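PDB 6F72: VAO-type flavoprotein oxidase VAO615 from Myceliophthora thermophila, which binds FAD bicovalently and is probably an oxidase that reacts rapidly with molecular oxygen once reduced, its substrate still unknown. Local coordinates for residues P38-L50 / D135-V148. Residues are numbered along the deposited sequence; the frame is centred on the assembly and turned at random.
Sequences PSSRDWAKLNKTL and DVQAALKFAQKHNV. With NAG (2-acetamido-2-deoxy-beta-D-glucopyranose), chain B.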
ATOM      1  N   PRO A  38      12.803  17.245  24.249  1.00 35.81           N
ATOM      2  CA  PRO A  38      12.406  18.649  24.345  1.00 36.41           C
ATOM      3  C   PRO A  38      11.412  18.893  25.484  1.00 36.98           C
ATOM      4  O   PRO A  38      10.481  18.105  25.659  1.00 36.22           O
ATOM      5  CB  PRO A  38      11.758  18.929  22.980  1.00 35.25           C
ATOM      6  CG  PRO A  38      12.323  17.906  22.060  1.00 34.38           C
ATOM      7  CD  PRO A  38      12.490  16.686  22.916  1.00 34.47           C
ATOM      8  N   SER A  39      11.636  19.967  26.249  1.00 38.43           N
ATOM      9  CA  SER A  39      10.709  20.437  27.300  1.00 39.38           C
ATOM     10  C   SER A  39       9.296  20.697  26.759  1.00 38.63           C
ATOM     11  O   SER A  39       9.105  20.821  25.557  1.00 37.69           O
ATOM     12  CB  SER A  39      11.254  21.708  27.969  1.00 41.03           C
ATOM     13  OG  SER A  39      11.245  22.807  27.071  1.00 40.99           O
ATOM     14  N   SER A  40       8.303  20.796  27.643  1.00 39.33           N
ATOM     15  CA  SER A  40       6.931  21.083  27.192  1.00 38.90           C
ATOM     16  C   SER A  40       6.814  22.516  26.668  1.00 39.56           C
ATOM     17  O   SER A  40       5.916  22.824  25.881  1.00 39.02           O
ATOM     18  CB  SER A  40       5.916  20.791  28.282  1.00 39.41           C
ATOM     19  OG  SER A  40       6.445  21.171  29.524  1.00 41.12           O
ATOM     20  N   ARG A  41       7.755  23.357  27.108  1.00 40.88           N
ATOM     21  CA  ARG A  41       7.951  24.713  26.617  1.00 41.71           C
ATOM     22  C   ARG A  41       8.494  24.689  25.180  1.00 40.74           C
ATOM     23  O   ARG A  41       8.043  25.474  24.339  1.00 40.61           O
ATOM     24  CB  ARG A  41       8.895  25.475  27.557  1.00 43.60           C
ATOM     25  CG  ARG A  41       9.018  26.962  27.271  1.00 44.88           C
ATOM     26  CD  ARG A  41       9.690  27.699  28.419  1.00 47.00           C
ATOM     27  NE  ARG A  41       8.717  28.205  29.382  1.00 48.20           N
ATOM     28  CZ  ARG A  41       9.021  28.797  30.533  1.00 50.15           C
ATOM     29  NH1 ARG A  41      10.286  28.978  30.901  1.00 51.32           N
ATOM     30  NH2 ARG A  41       8.047  29.211  31.329  1.00 51.21           N
ATOM     31  N   ASP A  42       9.448  23.789  24.909  1.00 40.06           N
ATOM     32  CA  ASP A  42       9.925  23.551  23.546  1.00 38.93           C
ATOM     33  C   ASP A  42       8.767  23.114  22.655  1.00 37.65           C
ATOM     34  O   ASP A  42       8.570  23.671  21.571  1.00 37.40           O
ATOM     35  CB  ASP A  42      11.036  22.499  23.515  1.00 38.55           C
ATOM     36  CG  ASP A  42      12.360  23.007  24.058  1.00 39.90           C
ATOM     37  OD1 ASP A  42      12.688  24.201  23.869  1.00 40.80           O
ATOM     38  OD2 ASP A  42      13.092  22.187  24.662  1.00 40.19           O
ATOM     39  N   TRP A  43       7.990  22.141  23.129  1.00 37.01           N
ATOM     40  CA  TRP A  43       6.821  21.652  22.397  1.00 35.99           C
ATOM     41  C   TRP A  43       5.764  22.753  22.168  1.00 36.57           C
ATOM     42  O   TRP A  43       5.274  22.913  21.038  1.00 35.97           O
ATOM     43  CB  TRP A  43       6.244  20.382  23.058  1.00 35.45           C
ATOM     44  CG  TRP A  43       7.186  19.177  22.948  1.00 34.82           C
ATOM     45  CD1 TRP A  43       7.894  18.584  23.963  1.00 35.25           C
ATOM     46  CD2 TRP A  43       7.525  18.451  21.751  1.00 33.82           C
ATOM     47  NE1 TRP A  43       8.646  17.538  23.479  1.00 34.61           N
ATOM     48  CE2 TRP A  43       8.442  17.431  22.128  1.00 33.70           C
ATOM     49  CE3 TRP A  43       7.132  18.549  20.409  1.00 33.15           C
ATOM     50  CZ2 TRP A  43       8.976  16.524  21.208  1.00 32.93           C
ATOM     51  CZ3 TRP A  43       7.673  17.632  19.478  1.00 32.38           C
ATOM     52  CH2 TRP A  43       8.585  16.636  19.892  1.00 32.22           C
ATOM     53  N   ALA A  44       5.462  23.531  23.216  1.00 37.72           N
ATOM     54  CA  ALA A  44       4.553  24.682  23.105  1.00 38.61           C
ATOM     55  C   ALA A  44       5.015  25.706  22.049  1.00 38.83           C
ATOM     56  O   ALA A  44       4.204  26.207  21.277  1.00 38.69           O
ATOM     57  CB  ALA A  44       4.358  25.358  24.460  1.00 40.04           C
ATOM     58  N   LYS A  45       6.316  25.989  22.029  1.00 39.39           N
ATOM     59  CA  LYS A  45       6.942  26.914  21.080  1.00 40.12           C
ATOM     60  C   LYS A  45       6.789  26.413  19.626  1.00 39.07           C
ATOM     61  O   LYS A  45       6.509  27.210  18.721  1.00 39.22           O
ATOM     62  CB  LYS A  45       8.411  27.133  21.487  1.00 41.02           C
ATOM     63  CG  LYS A  45       9.337  27.835  20.497  1.00 41.38           C
ATOM     64  CD  LYS A  45      10.742  27.239  20.577  1.00 41.49           C
ATOM     65  CE  LYS A  45      10.894  26.006  19.679  1.00 40.14           C
ATOM     66  NZ  LYS A  45      11.822  24.960  20.213  1.00 39.96           N
ATOM     67  N   LEU A  46       6.955  25.101  19.418  1.00 38.08           N
ATOM     68  CA  LEU A  46       6.640  24.477  18.129  1.00 37.33           C
ATOM     69  C   LEU A  46       5.145  24.599  17.828  1.00 37.72           C
ATOM     70  O   LEU A  46       4.763  24.962  16.712  1.00 37.55           O
ATOM     71  CB  LEU A  46       7.102  23.003  18.057  1.00 36.08           C
ATOM     72  CG  LEU A  46       6.718  22.178  16.809  1.00 34.87           C
ATOM     73  CD1 LEU A  46       7.294  22.743  15.513  1.00 34.73           C
ATOM     74  CD2 LEU A  46       7.086  20.712  16.957  1.00 33.98           C
ATOM     75  N   ASN A  47       4.315  24.322  18.834  1.00 38.62           N
ATOM     76  CA  ASN A  47       2.862  24.407  18.694  1.00 39.52           C
ATOM     77  C   ASN A  47       2.365  25.811  18.265  1.00 39.68           C
ATOM     78  O   ASN A  47       1.411  25.917  17.485  1.00 39.34           O
ATOM     79  CB  ASN A  47       2.168  23.939  19.976  1.00 41.73           C
ATOM     80  CG  ASN A  47       0.713  23.573  19.756  1.00 44.19           C
ATOM     81  OD1 ASN A  47       0.269  23.403  18.621  1.00 43.02           O
ATOM     82  ND2 ASN A  47      -0.040  23.448  20.854  1.00 48.11           N
ATOM     83  N   LYS A  48       3.020  26.862  18.775  1.00 39.79           N
ATOM     84  CA  LYS A  48       2.748  28.248  18.364  1.00 40.42           C
ATOM     85  C   LYS A  48       3.054  28.452  16.871  1.00 39.50           C
ATOM     86  O   LYS A  48       2.167  28.836  16.104  1.00 39.47           O
ATOM     87  CB  LYS A  48       3.548  29.237  19.221  1.00 41.69           C
ATOM     88  CG  LYS A  48       3.188  30.701  19.009  1.00 43.29           C
ATOM     89  CD  LYS A  48       4.254  31.612  19.604  1.00 44.48           C
ATOM     90  CE  LYS A  48       4.012  33.079  19.294  1.00 45.89           C
ATOM     91  NZ  LYS A  48       3.067  33.717  20.248  1.00 47.38           N
ATOM     92  N   THR A  49       4.303  28.165  16.486  1.00 38.54           N
ATOM     93  CA  THR A  49       4.765  28.159  15.093  1.00 37.76           C
ATOM     94  C   THR A  49       3.787  27.428  14.167  1.00 36.89           C
ATOM     95  O   THR A  49       3.503  27.901  13.059  1.00 37.19           O
ATOM     96  CB  THR A  49       6.163  27.510  14.963  1.00 37.08           C
ATOM     97  OG1 THR A  49       7.015  27.974  16.014  1.00 37.88           O
ATOM     98  CG2 THR A  49       6.801  27.868  13.645  1.00 37.04           C
ATOM     99  N   LEU A  50       3.270  26.294  14.644  1.00 35.80           N
ATOM    100  CA  LEU A  50       2.312  25.458  13.910  1.00 34.93           C
ATOM    101  C   LEU A  50       0.853  25.924  13.975  1.00 35.60           C
ATOM    102  O   LEU A  50      -0.047  25.215  13.492  1.00 35.21           O
ATOM    103  CB  LEU A  50       2.402  24.006  14.402  1.00 33.74           C
ATOM    104  CG  LEU A  50       3.680  23.232  14.093  1.00 32.85           C
ATOM    105  CD1 LEU A  50       3.609  21.834  14.698  1.00 32.00           C
ATOM    106  CD2 LEU A  50       3.930  23.157  12.592  1.00 32.44           C
ATOM    107  N   ASP A 135       4.040  24.334   7.841  1.00 26.50           N
ATOM    108  CA  ASP A 135       3.954  23.366   8.942  1.00 26.25           C
ATOM    109  C   ASP A 135       5.070  22.316   8.904  1.00 25.65           C
ATOM    110  O   ASP A 135       5.661  21.999   9.945  1.00 25.82           O
ATOM    111  CB  ASP A 135       2.574  22.693   8.951  1.00 25.99           C
ATOM    112  CG  ASP A 135       1.464  23.649   9.359  1.00 26.77           C
ATOM    113  OD1 ASP A 135       1.783  24.757   9.837  1.00 27.47           O
ATOM    114  OD2 ASP A 135       0.273  23.295   9.223  1.00 26.68           O
ATOM    115  N   VAL A 136       5.357  21.818   7.696  1.00 24.92           N
ATOM    116  CA  VAL A 136       6.418  20.828   7.447  1.00 24.29           C
ATOM    117  C   VAL A 136       7.791  21.461   7.679  1.00 24.65           C
ATOM    118  O   VAL A 136       8.603  20.914   8.415  1.00 24.63           O
ATOM    119  CB  VAL A 136       6.314  20.218   6.028  1.00 23.67           C
ATOM    120  CG1 VAL A 136       7.418  19.197   5.779  1.00 23.24           C
ATOM    121  CG2 VAL A 136       4.950  19.585   5.809  1.00 23.35           C
ATOM    122  N   GLN A 137       8.027  22.623   7.068  1.00 25.02           N
ATOM    123  CA  GLN A 137       9.273  23.367   7.246  1.00 25.58           C
ATOM    124  C   GLN A 137       9.563  23.637   8.724  1.00 26.23           C
ATOM    125  O   GLN A 137      10.694  23.451   9.177  1.00 26.51           O
ATOM    126  CB  GLN A 137       9.237  24.679   6.457  1.00 26.01           C
ATOM    127  CG  GLN A 137       9.359  24.501   4.943  1.00 25.49           C
ATOM    128  CD  GLN A 137       8.953  25.744   4.149  1.00 25.93           C
ATOM    129  OE1 GLN A 137       8.214  26.606   4.638  1.00 26.36           O
ATOM    130  NE2 GLN A 137       9.431  25.828   2.904  1.00 25.72           N
ATOM    131  N   ALA A 138       8.535  24.065   9.458  1.00 26.55           N
ATOM    132  CA  ALA A 138       8.629  24.302  10.902  1.00 27.26           C
ATOM    133  C   ALA A 138       8.992  23.028  11.669  1.00 26.86           C
ATOM    134  O   ALA A 138       9.930  23.036  12.476  1.00 27.37           O
ATOM    135  CB  ALA A 138       7.327  24.893  11.431  1.00 27.62           C
ATOM    136  N   ALA A 139       8.263  21.944  11.393  1.00 26.05           N
ATOM    137  CA  ALA A 139       8.473  20.660  12.062  1.00 25.69           C
ATOM    138  C   ALA A 139       9.858  20.072  11.800  1.00 25.51           C
ATOM    139  O   ALA A 139      10.508  19.576  12.734  1.00 25.65           O
ATOM    140  CB  ALA A 139       7.385  19.673  11.683  1.00 24.97           C
ATOM    141  N   LEU A 140      10.300  20.159  10.541  1.00 25.22           N
ATOM    142  CA  LEU A 140      11.645  19.740  10.138  1.00 25.19           C
ATOM    143  C   LEU A 140      12.729  20.553  10.843  1.00 26.15           C
ATOM    144  O   LEU A 140      13.702  19.985  11.332  1.00 26.28           O
ATOM    145  CB  LEU A 140      11.823  19.813   8.611  1.00 24.73           C
ATOM    146  CG  LEU A 140      11.046  18.864   7.685  1.00 23.90           C
ATOM    147  CD1 LEU A 140      11.207  19.276   6.226  1.00 23.76           C
ATOM    148  CD2 LEU A 140      11.467  17.411   7.857  1.00 23.35           C
ATOM    149  N   LYS A 141      12.549  21.873  10.917  1.00 27.00           N
ATOM    150  CA  LYS A 141      13.517  22.738  11.607  1.00 28.14           C
ATOM    151  C   LYS A 141      13.614  22.363  13.080  1.00 28.63           C
ATOM    152  O   LYS A 141      14.717  22.247  13.628  1.00 29.12           O
ATOM    153  CB  LYS A 141      13.158  24.226  11.484  1.00 28.94           C
ATOM    154  CG  LYS A 141      13.504  24.831  10.149  1.00 28.96           C
ATOM    155  CD  LYS A 141      13.990  26.265  10.300  1.00 30.09           C
ATOM    156  CE  LYS A 141      14.757  26.714   9.062  1.00 30.13           C
ATOM    157  NZ  LYS A 141      15.870  25.782   8.699  1.00 29.77           N
ATOM    158  N   PHE A 142      12.448  22.175  13.701  1.00 28.57           N
ATOM    159  CA  PHE A 142      12.346  21.810  15.107  1.00 29.06           C
ATOM    160  C   PHE A 142      13.003  20.459  15.378  1.00 28.65           C
ATOM    161  O   PHE A 142      13.817  20.338  16.306  1.00 29.25           O
ATOM    162  CB  PHE A 142      10.878  21.786  15.543  1.00 28.96           C
ATOM    163  CG  PHE A 142      10.675  21.375  16.980  1.00 29.41           C
ATOM    164  CD1 PHE A 142      10.525  20.029  17.327  1.00 28.82           C
ATOM    165  CD2 PHE A 142      10.642  22.335  17.993  1.00 30.50           C
ATOM    166  CE1 PHE A 142      10.340  19.657  18.653  1.00 29.27           C
ATOM    167  CE2 PHE A 142      10.459  21.963  19.312  1.00 30.95           C
ATOM    168  CZ  PHE A 142      10.309  20.622  19.642  1.00 30.27           C
ATOM    169  N   ALA A 143      12.638  19.456  14.574  1.00 27.73           N
ATOM    170  CA  ALA A 143      13.163  18.095  14.740  1.00 27.31           C
ATOM    171  C   ALA A 143      14.669  18.063  14.532  1.00 27.65           C
ATOM    172  O   ALA A 143      15.382  17.379  15.267  1.00 27.88           O
ATOM    173  CB  ALA A 143      12.462  17.113  13.818  1.00 26.21           C
ATOM    174  N   GLN A 144      15.151  18.843  13.569  1.00 27.84           N
ATOM    175  CA  GLN A 144      16.588  18.940  13.326  1.00 28.34           C
ATOM    176  C   GLN A 144      17.320  19.704  14.446  1.00 29.42           C
ATOM    177  O   GLN A 144      18.398  19.289  14.881  1.00 29.79           O
ATOM    178  CB  GLN A 144      16.890  19.428  11.886  1.00 28.27           C
ATOM    179  CG  GLN A 144      16.504  18.345  10.848  1.00 27.43           C
ATOM    180  CD  GLN A 144      16.635  18.734   9.361  1.00 27.27           C
ATOM    181  OE1 GLN A 144      17.749  18.838   8.814  1.00 27.53           O
ATOM    182  NE2 GLN A 144      15.484  18.878   8.682  1.00 26.76           N
ATOM    183  N   LYS A 145      16.708  20.776  14.954  1.00 29.95           N
ATOM    184  CA  LYS A 145      17.245  21.493  16.121  1.00 31.04           C
ATOM    185  C   LYS A 145      17.320  20.583  17.357  1.00 31.09           C
ATOM    186  O   LYS A 145      18.316  20.608  18.089  1.00 31.87           O
ATOM    187  CB  LYS A 145      16.418  22.752  16.424  1.00 31.71           C
ATOM    188  CG  LYS A 145      16.965  23.620  17.553  1.00 33.10           C
ATOM    189  CD  LYS A 145      15.908  24.583  18.079  1.00 33.69           C
ATOM    190  CE  LYS A 145      16.363  25.264  19.354  1.00 35.03           C
ATOM    191  NZ  LYS A 145      15.506  26.446  19.628  1.00 35.80           N
ATOM    192  N   HIS A 146      16.284  19.764  17.553  1.00 30.27           N
ATOM    193  CA  HIS A 146      16.119  18.964  18.785  1.00 30.37           C
ATOM    194  C   HIS A 146      16.447  17.481  18.686  1.00 29.61           C
ATOM    195  O   HIS A 146      16.225  16.734  19.652  1.00 29.68           O
ATOM    196  CB  HIS A 146      14.709  19.144  19.356  1.00 30.32           C
ATOM    197  CG  HIS A 146      14.461  20.517  19.885  1.00 31.33           C
ATOM    198  ND1 HIS A 146      15.069  20.992  21.026  1.00 32.52           N
ATOM    199  CD2 HIS A 146      13.700  21.530  19.413  1.00 31.44           C
ATOM    200  CE1 HIS A 146      14.678  22.235  21.246  1.00 33.32           C
ATOM    201  NE2 HIS A 146      13.846  22.585  20.281  1.00 32.69           N
ATOM    202  N   ASN A 147      16.960  17.064  17.523  1.00 28.87           N
ATOM    203  CA  ASN A 147      17.376  15.684  17.273  1.00 28.09           C
ATOM    204  C   ASN A 147      16.222  14.677  17.430  1.00 27.17           C
ATOM    205  O   ASN A 147      16.399  13.565  17.943  1.00 26.98           O
ATOM    206  CB  ASN A 147      18.603  15.344  18.138  1.00 28.84           C
ATOM    207  CG  ASN A 147      19.242  14.030  17.763  1.00 28.35           C
ATOM    208  OD1 ASN A 147      19.302  13.651  16.588  1.00 27.70           O
ATOM    209  ND2 ASN A 147      19.718  13.321  18.767  1.00 28.70           N
ATOM    210  N   VAL A 148      15.040  15.079  16.968  1.00 26.63           N
ATOM    211  CA  VAL A 148      13.852  14.219  16.993  1.00 25.86           C
ATOM    212  C   VAL A 148      13.709  13.469  15.662  1.00 24.91           C
ATOM    213  O   VAL A 148      13.889  14.054  14.579  1.00 24.64           O
ATOM    214  CB  VAL A 148      12.568  15.027  17.325  1.00 26.02           C
ATOM    215  CG1 VAL A 148      11.312  14.178  17.222  1.00 25.31           C
ATOM    216  CG2 VAL A 148      12.658  15.627  18.730  1.00 26.99           C
TER
HETATM  217  C1  NAG B   1      -1.445  23.100  20.829  1.00 29.92           C
HETATM  218  C2  NAG B   1      -2.020  22.110  21.860  1.00 34.81           C
HETATM  219  C3  NAG B   1      -3.480  21.811  21.530  1.00 36.62           C
HETATM  220  C4  NAG B   1      -4.334  23.084  21.488  1.00 39.04           C
HETATM  221  C5  NAG B   1      -3.700  24.221  20.657  1.00 36.30           C
HETATM  222  C6  NAG B   1      -4.139  25.580  21.201  1.00 36.69           C
HETATM  223  C7  NAG B   1      -0.107  20.690  22.575  1.00 35.68           C
HETATM  224  C8  NAG B   1       0.507  19.328  22.424  1.00 36.08           C
HETATM  225  N2  NAG B   1      -1.243  20.878  21.890  1.00 34.84           N
HETATM  226  O3  NAG B   1      -4.012  20.920  22.511  1.00 37.98           O
HETATM  227  O4  NAG B   1      -5.653  22.763  20.998  1.00 45.13           O
HETATM  228  O5  NAG B   1      -2.258  24.277  20.667  1.00 32.19           O
HETATM  229  O6  NAG B   1      -5.480  25.871  20.795  1.00 39.02           O
HETATM  230  O7  NAG B   1       0.421  21.546  23.271  1.00 36.48           O
HETATM  231  O   HOH W   1       3.729  26.498  10.597  1.00 34.51           O
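Helices 40-49 and 135-146 pack side by side and nearly antiparallel at 160°, their axes 10.1 Å apart, with L46 facing F142 and L50 facing D135. F142 is the knob of the contact and sits in a hole made by D42, W43, K45 and L46. Its CG is anti to the backbone N (chi1 178°), which carries the ring straight across to the other helix. L46 CD2 lies over one face of this ring, 3.7 Å from its centroid, in a CH-pi contact. H146 CD2, from the same segment as F142, lies over the rim of the opposite face, so the ring has a neighbour on each face. The W43 and F142 rings meet obliquely, planes at 47°, with W43 CZ3 3.4 Å from F142 CE1. P38 CB packs over a face of W43, and P38 CG touches H146 CB at 3.8 Å.

On the more polar side, the bent chain of K45 brings NZ to the edge of the H146 ring, 3.1 Å from NE2. The same NZ makes a long salt bridge with D42 OD1 and lies 4.0 Å from K145 NZ. The D42 carboxylate may partly offset these two positive charges. S39 and D42 form a capping box at the start of helix 40-49. At the other end, L50 CD2 lies against D135 O and A138 CB. One water donates to both T49 O and D135 OD1, while D135 OD2 is hydrogen-bonded to T131 OG1.

The pair lies against the mixed sheet that holds strands 126-129 and 169-172. Helix 135-146 belongs to the FAD-binding PCMH-type region. A139 rests on both strands, L50 on V128, and W43 stacks on Y126. N47 carries its N-linked glycan on helix 40-49, whereas V136 and L140 of the second helix reach V257 of strand 251-257.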